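Local structure of COMB10 (Helicobacter pylori, 2BHV) at residues K46-L52 and G219-S225; S86-Y91 and V106-T112; H114-L120 and N238-F244. The protein is a VirB10-family core subunit of the Com type IV secretion system, its periplasmic domain probably contributing to the envelope-spanning machinery that takes up DNA. All blocks are in the same frame, centred on the assembly; numbering follows the deposited sequence.

Interaction 1 (K46-L52 and G219-S225)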
loop_
_atom_site.group_PDB
_atom_site.type_symbol
_atom_site.label_atom_id
_atom_site.label_comp_id
_atom_site.label_asym_id
_atom_site.label_seq_id
_atom_site.Cartn_x
_atom_site.Cartn_y
_atom_site.Cartn_z
ATOM N N LYS A 46 12.007 -17.485 27.501
ATOM C CA LYS A 46 11.990 -18.897 27.170
ATOM C C LYS A 46 11.106 -18.986 25.937
ATOM O O LYS A 46 10.152 -18.213 25.794
ATOM C CB LYS A 46 11.398 -19.730 28.302
ATOM C CG LYS A 46 12.222 -20.974 28.668
ATOM C CD LYS A 46 11.912 -22.183 27.784
ATOM C CE LYS A 46 12.998 -23.251 27.903
ATOM N NZ LYS A 46 13.199 -23.704 29.312
ATOM N N MET A 47 11.435 -19.897 25.031
ATOM C CA MET A 47 10.638 -20.066 23.840
ATOM C C MET A 47 9.835 -21.321 24.028
ATOM O O MET A 47 10.384 -22.414 23.948
ATOM C CB MET A 47 11.529 -20.201 22.607
ATOM C CG MET A 47 12.476 -19.060 22.362
ATOM S SD MET A 47 11.651 -17.660 21.608
ATOM C CE MET A 47 11.425 -16.610 23.023
ATOM N N ILE A 48 8.543 -21.169 24.306
ATOM C CA ILE A 48 7.641 -22.311 24.419
ATOM C C ILE A 48 7.052 -22.623 23.043
ATOM O O ILE A 48 6.170 -21.916 22.563
ATOM C CB ILE A 48 6.508 -22.032 25.404
ATOM C CG1 ILE A 48 7.060 -21.649 26.768
ATOM C CG2 ILE A 48 5.588 -23.229 25.512
ATOM C CD1 ILE A 48 6.085 -20.879 27.600
ATOM N N PRO A 49 7.545 -23.684 22.400
ATOM C CA PRO A 49 7.061 -23.995 21.070
ATOM C C PRO A 49 5.661 -24.613 21.109
ATOM O O PRO A 49 5.382 -25.494 21.921
ATOM C CB PRO A 49 8.086 -24.992 20.559
ATOM C CG PRO A 49 8.579 -25.657 21.783
ATOM C CD PRO A 49 8.544 -24.653 22.868
ATOM N N ALA A 50 4.786 -24.132 20.241
ATOM C CA ALA A 50 3.427 -24.627 20.177
ATOM C C ALA A 50 2.915 -24.537 18.750
ATOM O O ALA A 50 3.437 -23.775 17.934
ATOM C CB ALA A 50 2.525 -23.848 21.121
ATOM N N PHE A 51 1.904 -25.335 18.448
ATOM C CA PHE A 51 1.204 -25.237 17.188
ATOM C C PHE A 51 -0.261 -24.905 17.425
ATOM O O PHE A 51 -0.825 -25.295 18.452
ATOM C CB PHE A 51 1.361 -26.520 16.353
ATOM C CG PHE A 51 0.736 -27.760 16.971
ATOM C CD1 PHE A 51 -0.587 -28.099 16.700
ATOM C CD2 PHE A 51 1.491 -28.613 17.777
ATOM C CE1 PHE A 51 -1.157 -29.246 17.247
ATOM C CE2 PHE A 51 0.931 -29.746 18.328
ATOM C CZ PHE A 51 -0.393 -30.067 18.063
ATOM N N LEU A 52 -0.867 -24.181 16.480
ATOM C CA LEU A 52 -2.249 -23.746 16.615
ATOM C C LEU A 52 -3.213 -24.829 16.205
ATOM O O LEU A 52 -3.085 -25.389 15.116
ATOM C CB LEU A 52 -2.506 -22.528 15.755
ATOM C CG LEU A 52 -1.736 -21.241 16.027
ATOM C CD1 LEU A 52 -2.216 -20.162 15.072
ATOM C CD2 LEU A 52 -1.894 -20.784 17.480
ATOM N N GLY A 219 -2.382 -25.357 12.546
ATOM C CA GLY A 219 -1.175 -26.066 12.159
ATOM C C GLY A 219 0.018 -25.130 12.097
ATOM O O GLY A 219 1.171 -25.571 11.994
ATOM N N SER A 220 -0.255 -23.828 12.150
ATOM C CA SER A 220 0.795 -22.845 12.212
ATOM C C SER A 220 1.609 -23.099 13.453
ATOM O O SER A 220 1.068 -23.450 14.499
ATOM C CB SER A 220 0.210 -21.444 12.242
ATOM O OG SER A 220 -0.316 -21.089 10.979
ATOM N N ARG A 221 2.914 -22.913 13.322
ATOM C CA ARG A 221 3.852 -23.181 14.388
ATOM C C ARG A 221 4.331 -21.878 15.008
ATOM O O ARG A 221 4.651 -20.920 14.312
ATOM C CB ARG A 221 5.033 -23.944 13.821
ATOM C CG ARG A 221 5.499 -25.112 14.667
ATOM C CD ARG A 221 4.748 -26.342 14.292
ATOM N NE ARG A 221 5.380 -27.563 14.780
ATOM C CZ ARG A 221 5.715 -28.599 14.006
ATOM N NH1 ARG A 221 5.496 -28.571 12.693
ATOM N NH2 ARG A 221 6.271 -29.672 14.545
ATOM N N VAL A 222 4.411 -21.860 16.329
ATOM C CA VAL A 222 4.566 -20.621 17.069
ATOM C C VAL A 222 5.508 -20.782 18.287
ATOM O O VAL A 222 5.617 -21.871 18.836
ATOM C CB VAL A 222 3.155 -20.136 17.474
ATOM C CG1 VAL A 222 3.031 -19.883 18.964
ATOM C CG2 VAL A 222 2.730 -18.944 16.628
ATOM N N PHE A 223 6.200 -19.715 18.681
ATOM C CA PHE A 223 6.837 -19.668 19.996
ATOM C C PHE A 223 6.037 -18.748 20.892
ATOM O O PHE A 223 5.796 -17.591 20.542
ATOM C CB PHE A 223 8.276 -19.139 19.929
ATOM C CG PHE A 223 9.221 -20.053 19.249
ATOM C CD1 PHE A 223 9.563 -21.262 19.819
ATOM C CD2 PHE A 223 9.780 -19.709 18.037
ATOM C CE1 PHE A 223 10.434 -22.116 19.189
ATOM C CE2 PHE A 223 10.657 -20.570 17.399
ATOM C CZ PHE A 223 10.978 -21.775 17.974
ATOM N N ILE A 224 5.621 -19.257 22.044
ATOM C CA ILE A 224 5.050 -18.410 23.072
ATOM C C ILE A 224 6.159 -18.040 24.055
ATOM O O ILE A 224 6.823 -18.917 24.600
ATOM C CB ILE A 224 3.887 -19.093 23.778
ATOM C CG1 ILE A 224 2.759 -19.358 22.782
ATOM C CG2 ILE A 224 3.388 -18.236 24.945
ATOM C CD1 ILE A 224 1.625 -20.215 23.300
ATOM N N SER A 225 6.362 -16.736 24.255
ATOM C CA SER A 225 7.490 -16.231 25.017
ATOM C C SER A 225 7.066 -15.287 26.147
ATOM O O SER A 225 6.439 -14.261 25.911
ATOM C CB SER A 225 8.453 -15.526 24.080
ATOM O OG SER A 225 9.529 -14.949 24.801
#
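Strand 48-52 pairs antiparallel with strand 221-225. Lys46 O accepts a weak hydrogen bond from Ser225 OG (3.5 Å), and Met47 makes a Met-aromatic contact, its SD 4.7 Å from the Phe223 ring centroid. Ile48 opens the ladder: its N and O each bond Ile224 (O and N, both 2.8 Å). Pro49, with no amide hydrogen, falls at a non-hydrogen-bonded position, so this pairing loses no hydrogen bond; its CB packs against Phe223 CE1 (4.0 Å). Ala50 repeats the two-bond pattern (Ala50 N to Val222 O 2.8 Å, Val222 N to Ala50 O 2.7 Å). Beside Phe51 CB runs Arg221 CD (4.0 Å), while the guanidinium forms a salt bridge with Glu69. Leu52 N bonds Ser220 O (2.9 Å), and Leu52 O takes Gly219 N (2.7 Å). Ile48, Ala50, Val222 and Ile224 share the buried face; Phe223 on the other touches Ser192 of the second subunit. This is a regular antiparallel ladder within the domain's large mixed sheet.

Interaction 2 (S86-Y91 and V106-T112)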
loop_
_atom_site.group_PDB
_atom_site.type_symbol
_atom_site.label_atom_id
_atom_site.label_comp_id
_atom_site.label_asym_id
_atom_site.label_seq_id
_atom_site.Cartn_x
_atom_site.Cartn_y
_atom_site.Cartn_z
ATOM N N SER A 86 0.231 -29.818 26.662
ATOM C CA SER A 86 -0.702 -28.861 27.284
ATOM C C SER A 86 -1.394 -27.986 26.235
ATOM O O SER A 86 -0.808 -27.612 25.210
ATOM C CB SER A 86 -0.012 -27.963 28.302
ATOM O OG SER A 86 0.938 -28.666 29.065
ATOM N N LYS A 87 -2.653 -27.676 26.492
ATOM C CA LYS A 87 -3.368 -26.734 25.671
ATOM C C LYS A 87 -3.127 -25.336 26.231
ATOM O O LYS A 87 -3.122 -25.152 27.448
ATOM C CB LYS A 87 -4.855 -27.075 25.659
ATOM C CG LYS A 87 -5.295 -28.035 24.546
ATOM C CD LYS A 87 -4.289 -29.180 24.255
ATOM C CE LYS A 87 -4.982 -30.555 24.144
ATOM N NZ LYS A 87 -6.229 -30.562 23.318
ATOM N N VAL A 88 -2.894 -24.363 25.350
ATOM C CA VAL A 88 -2.853 -22.954 25.753
ATOM C C VAL A 88 -4.044 -22.247 25.152
ATOM O O VAL A 88 -4.257 -22.299 23.940
ATOM C CB VAL A 88 -1.566 -22.224 25.286
ATOM C CG1 VAL A 88 -1.359 -20.952 26.098
ATOM C CG2 VAL A 88 -0.347 -23.113 25.416
ATOM N N ILE A 89 -4.829 -21.598 25.994
ATOM C CA ILE A 89 -6.020 -20.910 25.517
ATOM C C ILE A 89 -5.767 -19.414 25.494
ATOM O O ILE A 89 -5.363 -18.823 26.502
ATOM C CB ILE A 89 -7.252 -21.253 26.370
ATOM C CG1 ILE A 89 -7.507 -22.755 26.330
ATOM C CG2 ILE A 89 -8.465 -20.505 25.883
ATOM C CD1 ILE A 89 -8.362 -23.256 27.465
ATOM N N GLY A 90 -5.993 -18.813 24.329
ATOM C CA GLY A 90 -5.828 -17.378 24.139
ATOM C C GLY A 90 -7.019 -16.700 23.477
ATOM O O GLY A 90 -7.896 -17.361 22.925
ATOM N N TYR A 91 -7.041 -15.369 23.542
ATOM C CA TYR A 91 -8.060 -14.575 22.890
ATOM C C TYR A 91 -7.359 -13.546 22.054
ATOM O O TYR A 91 -6.387 -12.961 22.487
ATOM C CB TYR A 91 -8.965 -13.923 23.926
ATOM C CG TYR A 91 -9.652 -14.938 24.789
ATOM C CD1 TYR A 91 -10.835 -15.548 24.376
ATOM C CD2 TYR A 91 -9.110 -15.322 26.010
ATOM C CE1 TYR A 91 -11.469 -16.513 25.167
ATOM C CE2 TYR A 91 -9.733 -16.284 26.808
ATOM C CZ TYR A 91 -10.905 -16.872 26.380
ATOM O OH TYR A 91 -11.500 -17.810 27.175
ATOM N N VAL A 106 -3.795 -12.466 23.738
ATOM C CA VAL A 106 -3.602 -12.611 25.172
ATOM C C VAL A 106 -3.746 -14.072 25.544
ATOM O O VAL A 106 -4.833 -14.620 25.497
ATOM C CB VAL A 106 -4.626 -11.792 25.970
ATOM C CG1 VAL A 106 -4.331 -11.861 27.468
ATOM C CG2 VAL A 106 -4.629 -10.372 25.510
ATOM N N TRP A 107 -2.644 -14.708 25.895
ATOM C CA TRP A 107 -2.710 -16.070 26.372
ATOM C C TRP A 107 -3.183 -16.059 27.823
ATOM O O TRP A 107 -2.497 -15.541 28.703
ATOM C CB TRP A 107 -1.357 -16.769 26.210
ATOM C CG TRP A 107 -0.915 -16.866 24.764
ATOM C CD1 TRP A 107 0.104 -16.181 24.178
ATOM C CD2 TRP A 107 -1.489 -17.691 23.731
ATOM N NE1 TRP A 107 0.209 -16.519 22.845
ATOM C CE2 TRP A 107 -0.752 -17.445 22.543
ATOM C CE3 TRP A 107 -2.554 -18.613 23.692
ATOM C CZ2 TRP A 107 -1.036 -18.087 21.332
ATOM C CZ3 TRP A 107 -2.838 -19.251 22.483
ATOM C CH2 TRP A 107 -2.080 -18.982 21.321
ATOM N N SER A 108 -4.365 -16.618 28.067
ATOM C CA SER A 108 -5.013 -16.463 29.362
ATOM C C SER A 108 -4.825 -17.655 30.286
ATOM O O SER A 108 -4.585 -17.471 31.471
ATOM C CB SER A 108 -6.499 -16.126 29.215
ATOM O OG SER A 108 -7.238 -17.264 28.847
ATOM N N ARG A 109 -4.948 -18.875 29.766
ATOM C CA ARG A 109 -4.652 -20.045 30.596
ATOM C C ARG A 109 -4.080 -21.245 29.866
ATOM O O ARG A 109 -4.279 -21.408 28.664
ATOM C CB ARG A 109 -5.834 -20.440 31.490
ATOM C CG ARG A 109 -7.019 -21.098 30.810
ATOM C CD ARG A 109 -8.186 -21.245 31.824
ATOM N NE ARG A 109 -9.374 -21.882 31.247
ATOM C CZ ARG A 109 -10.209 -21.302 30.369
ATOM N NH1 ARG A 109 -9.993 -20.041 29.943
ATOM N NH2 ARG A 109 -11.269 -21.984 29.905
ATOM N N ILE A 110 -3.343 -22.058 30.622
ATOM C CA ILE A 110 -2.742 -23.296 30.137
ATOM C C ILE A 110 -3.395 -24.466 30.867
ATOM O O ILE A 110 -3.489 -24.451 32.091
ATOM C CB ILE A 110 -1.233 -23.338 30.426
ATOM C CG1 ILE A 110 -0.513 -22.151 29.779
ATOM C CG2 ILE A 110 -0.624 -24.647 29.949
ATOM C CD1 ILE A 110 0.859 -21.836 30.398
ATOM N N ILE A 111 -3.854 -25.468 30.118
ATOM C CA ILE A 111 -4.413 -26.679 30.712
ATOM C C ILE A 111 -3.489 -27.866 30.450
ATOM O O ILE A 111 -3.289 -28.262 29.296
ATOM C CB ILE A 111 -5.839 -26.976 30.191
ATOM C CG1 ILE A 111 -6.760 -25.774 30.455
ATOM C CG2 ILE A 111 -6.385 -28.255 30.831
ATOM C CD1 ILE A 111 -8.156 -25.906 29.855
ATOM N N THR A 112 -2.911 -28.422 31.517
ATOM C CA THR A 112 -2.001 -29.553 31.363
ATOM C C THR A 112 -2.786 -30.816 30.996
ATOM O O THR A 112 -3.998 -30.892 31.221
ATOM C CB THR A 112 -1.111 -29.819 32.620
ATOM O OG1 THR A 112 -1.899 -30.391 33.686
ATOM C CG2 THR A 112 -0.386 -28.554 33.079
#
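This is the antiparallel pairing of two arms of a beta hairpin, strands 87-94 and 103-111, in the middle of the large mixed sheet; strand 62-68 flanks the first arm and strand 117-119 the second. Lys87 and Ile111 form an antiparallel hydrogen-bonded pair, Lys87 N to Ile111 O 2.9 Å and Ile111 N to Lys87 O 2.8 Å. Ile89 N then donates to Arg109 O (2.7 Å), but Ile89 O receives two amides, Ser108 N at 2.9 Å and Arg109 N at 3.3 Å. The extra residue shifts the register by one, and the ladder resumes at Tyr91 and Val106, with Tyr91 N to Val106 O 3.0 Å and Val106 N to Tyr91 O 2.9 Å. Gly90 sits opposite Trp107, whose CE3 lies 3.5 Å from Gly90 N; a beta carbon on Gly90 would collide with the indole. On that face Val88 CG1 packs against Trp107 CE3 (3.6 Å) and Ile110 CG1 (4.0 Å), and the indole NE1 bonds Thr154. Across the sheet Ile89 CD1 meets Ile111 CD1 (3.6 Å) and lies over one face of the Arg109 guanidinium, 4.0 Å from CZ, while Tyr91 CE2 approaches Ser108 OG (3.4 Å). Tyr91 and Val106 also touch helix 132-146. Ser108 and Arg109 facing Ile89 are the signature of a classic beta bulge, here set within a hairpin.

Interaction 3 (H114-L120 and N238-F244)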
loop_
_atom_site.group_PDB
_atom_site.type_symbol
_atom_site.label_atom_id
_atom_site.label_comp_id
_atom_site.label_asym_id
_atom_site.label_seq_id
_atom_site.Cartn_x
_atom_site.Cartn_y
_atom_site.Cartn_z
ATOM N N HIS A 114 -2.942 -33.569 32.402
ATOM C CA HIS A 114 -3.594 -34.135 33.578
ATOM C C HIS A 114 -4.767 -33.292 34.041
ATOM O O HIS A 114 -5.579 -33.754 34.834
ATOM C CB HIS A 114 -2.596 -34.382 34.707
ATOM C CG HIS A 114 -1.882 -35.695 34.588
ATOM N ND1 HIS A 114 -1.814 -36.403 33.398
ATOM C CD2 HIS A 114 -1.194 -36.426 35.499
ATOM C CE1 HIS A 114 -1.129 -37.518 33.586
ATOM N NE2 HIS A 114 -0.734 -37.555 34.852
ATOM N N GLY A 115 -4.852 -32.062 33.541
ATOM C CA GLY A 115 -6.009 -31.212 33.778
ATOM C C GLY A 115 -5.833 -30.183 34.871
ATOM O O GLY A 115 -6.818 -29.687 35.407
ATOM N N ILE A 116 -4.590 -29.857 35.216
ATOM C CA ILE A 116 -4.364 -28.729 36.124
ATOM C C ILE A 116 -4.436 -27.433 35.323
ATOM O O ILE A 116 -3.844 -27.333 34.248
ATOM C CB ILE A 116 -3.039 -28.840 36.983
ATOM C CG1 ILE A 116 -1.832 -28.230 36.269
ATOM C CG2 ILE A 116 -2.779 -30.287 37.430
ATOM C CD1 ILE A 116 -0.473 -28.540 36.933
ATOM N N ASN A 117 -5.198 -26.464 35.832
ATOM C CA ASN A 117 -5.326 -25.169 35.183
ATOM C C ASN A 117 -4.320 -24.145 35.673
ATOM O O ASN A 117 -4.264 -23.839 36.861
ATOM C CB ASN A 117 -6.737 -24.631 35.354
ATOM C CG ASN A 117 -7.651 -25.052 34.231
ATOM O OD1 ASN A 117 -8.066 -24.220 33.409
ATOM N ND2 ASN A 117 -7.957 -26.352 34.167
ATOM N N ILE A 118 -3.523 -23.619 34.753
ATOM C CA ILE A 118 -2.617 -22.533 35.071
ATOM C C ILE A 118 -3.191 -21.220 34.550
ATOM O O ILE A 118 -3.299 -21.031 33.338
ATOM C CB ILE A 118 -1.239 -22.781 34.458
ATOM C CG1 ILE A 118 -0.754 -24.194 34.807
ATOM C CG2 ILE A 118 -0.254 -21.738 34.947
ATOM C CD1 ILE A 118 0.465 -24.658 34.030
ATOM N N MET A 119 -3.579 -20.329 35.467
ATOM C CA MET A 119 -4.045 -18.986 35.097
ATOM C C MET A 119 -2.917 -18.035 34.748
ATOM O O MET A 119 -1.906 -17.970 35.449
ATOM C CB MET A 119 -4.887 -18.364 36.203
ATOM C CG MET A 119 -6.339 -18.223 35.834
ATOM S SD MET A 119 -7.011 -19.801 35.286
ATOM C CE MET A 119 -6.966 -20.767 36.818
ATOM N N LEU A 120 -3.103 -17.299 33.658
ATOM C CA LEU A 120 -2.181 -16.250 33.250
ATOM C C LEU A 120 -2.895 -14.899 33.303
ATOM O O LEU A 120 -2.337 -13.915 33.791
ATOM C CB LEU A 120 -1.626 -16.530 31.850
ATOM C CG LEU A 120 -0.975 -17.910 31.673
ATOM C CD1 LEU A 120 -0.988 -18.344 30.221
ATOM C CD2 LEU A 120 0.453 -17.960 32.224
ATOM N N ASN A 238 -6.063 -28.606 41.555
ATOM C CA ASN A 238 -5.971 -28.439 40.094
ATOM C C ASN A 238 -5.843 -27.003 39.584
ATOM O O ASN A 238 -6.154 -26.721 38.419
ATOM C CB ASN A 238 -7.133 -29.148 39.392
ATOM C CG ASN A 238 -6.959 -30.656 39.379
ATOM O OD1 ASN A 238 -6.879 -31.304 40.440
ATOM N ND2 ASN A 238 -6.896 -31.231 38.175
ATOM N N GLU A 239 -5.363 -26.100 40.434
ATOM C CA GLU A 239 -5.288 -24.698 40.052
ATOM C C GLU A 239 -3.941 -24.052 40.380
ATOM O O GLU A 239 -3.424 -24.204 41.484
ATOM C CB GLU A 239 -6.435 -23.931 40.699
ATOM C CG GLU A 239 -6.831 -22.680 39.949
ATOM C CD GLU A 239 -8.325 -22.446 39.965
ATOM O OE1 GLU A 239 -8.985 -22.810 40.970
ATOM O OE2 GLU A 239 -8.833 -21.899 38.961
ATOM N N VAL A 240 -3.371 -23.348 39.404
ATOM C CA VAL A 240 -2.155 -22.574 39.614
ATOM C C VAL A 240 -2.421 -21.155 39.157
ATOM O O VAL A 240 -2.750 -20.927 37.988
ATOM C CB VAL A 240 -0.951 -23.136 38.815
ATOM C CG1 VAL A 240 0.284 -22.257 38.999
ATOM C CG2 VAL A 240 -0.640 -24.558 39.235
ATOM N N ILE A 241 -2.298 -20.206 40.078
ATOM C CA ILE A 241 -2.367 -18.806 39.717
ATOM C C ILE A 241 -0.935 -18.294 39.551
ATOM O O ILE A 241 -0.228 -18.090 40.532
ATOM C CB ILE A 241 -3.176 -17.978 40.740
ATOM C CG1 ILE A 241 -4.605 -18.511 40.825
ATOM C CG2 ILE A 241 -3.214 -16.517 40.333
ATOM C CD1 ILE A 241 -5.385 -18.000 42.026
ATOM N N ALA A 242 -0.517 -18.113 38.300
ATOM C CA ALA A 242 0.852 -17.741 37.987
ATOM C C ALA A 242 1.183 -16.348 38.498
ATOM O O ALA A 242 0.310 -15.494 38.556
ATOM C CB ALA A 242 1.079 -17.820 36.496
ATOM N N GLU A 243 2.444 -16.131 38.871
ATOM C CA GLU A 243 2.924 -14.797 39.273
ATOM C C GLU A 243 3.974 -14.258 38.325
ATOM O O GLU A 243 4.935 -14.949 38.009
ATOM C CB GLU A 243 3.524 -14.836 40.661
ATOM C CG GLU A 243 2.523 -14.893 41.768
ATOM C CD GLU A 243 3.178 -15.289 43.074
ATOM O OE1 GLU A 243 4.168 -14.610 43.472
ATOM O OE2 GLU A 243 2.713 -16.290 43.686
ATOM N N PHE A 244 3.800 -13.016 37.898
ATOM C CA PHE A 244 4.725 -12.399 36.962
ATOM C C PHE A 244 5.620 -11.419 37.694
ATOM O O PHE A 244 5.193 -10.307 38.008
ATOM C CB PHE A 244 3.957 -11.688 35.847
ATOM C CG PHE A 244 3.069 -12.606 35.042
ATOM C CD1 PHE A 244 1.782 -12.911 35.479
ATOM C CD2 PHE A 244 3.515 -13.165 33.843
ATOM C CE1 PHE A 244 0.960 -13.762 34.733
ATOM C CE2 PHE A 244 2.697 -14.007 33.099
ATOM C CZ PHE A 244 1.424 -14.307 33.546
#
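Backbone hydrogen bonds carry this parallel pairing of strands 117-119 and 239-241, whose axes run 15° apart. They alternate in the parallel manner: Asn117 N to Asn238 O (2.8 Å), Val240 N to Asn117 O (2.7 Å), Met119 N to Val240 O (2.7 Å), and finally the longer Ala242 N to Met119 O (3.2 Å). A side chain extends the series, Asn238 ND2 donating to Gly115 O (3.2 Å). Apolar packing joins Ile118 CG2 to Val240 CG1 (4.1 Å) on one face, where Phe232 and Pro233 add to the cluster. Beyond the end of the ladder, Leu120 CD2 reaches Ala242 CB (4.3 Å) and Phe244 CZ (4.0 Å). On the opposite face Met119 CE lies against Glu239 OE2 (3.1 Å), a contact rather than a hydrogen bond, beside Asn117 and the exposed Ile241. Because main-chain atoms supply most of the polar bonds, the pairing depends chiefly on extended backbone geometry; apolar contacts run from Ile118 and Val240 on to Ala242, Leu120 and Phe244, while Met119 covers the other face.

From the N terminus, the first segment of these contacts, on strand 48-52, finds its interaction 1 partner only at 221-225, closing a loop of more than 160 residues. Within that span interaction 2 closes a short hairpin, its segments separated by 14 residues. Interaction 3 opens directly afterwards at 114-120, in series with interaction 2, and closes near the C terminus at 238-244, so it crosses interaction 1 along the chain. All three lie in one mixed sheet. Ile224 CD1 packs on Trp107 CE2 (3.7 Å), linking interactions 1 and 2; Ile110 O to Ile118 N (2.8 Å), a probable hydrogen bond, joins interactions 2 and 3. Interaction 1 thus lies to one side of the hairpin and interaction 3 to the other, each bringing in a late strand.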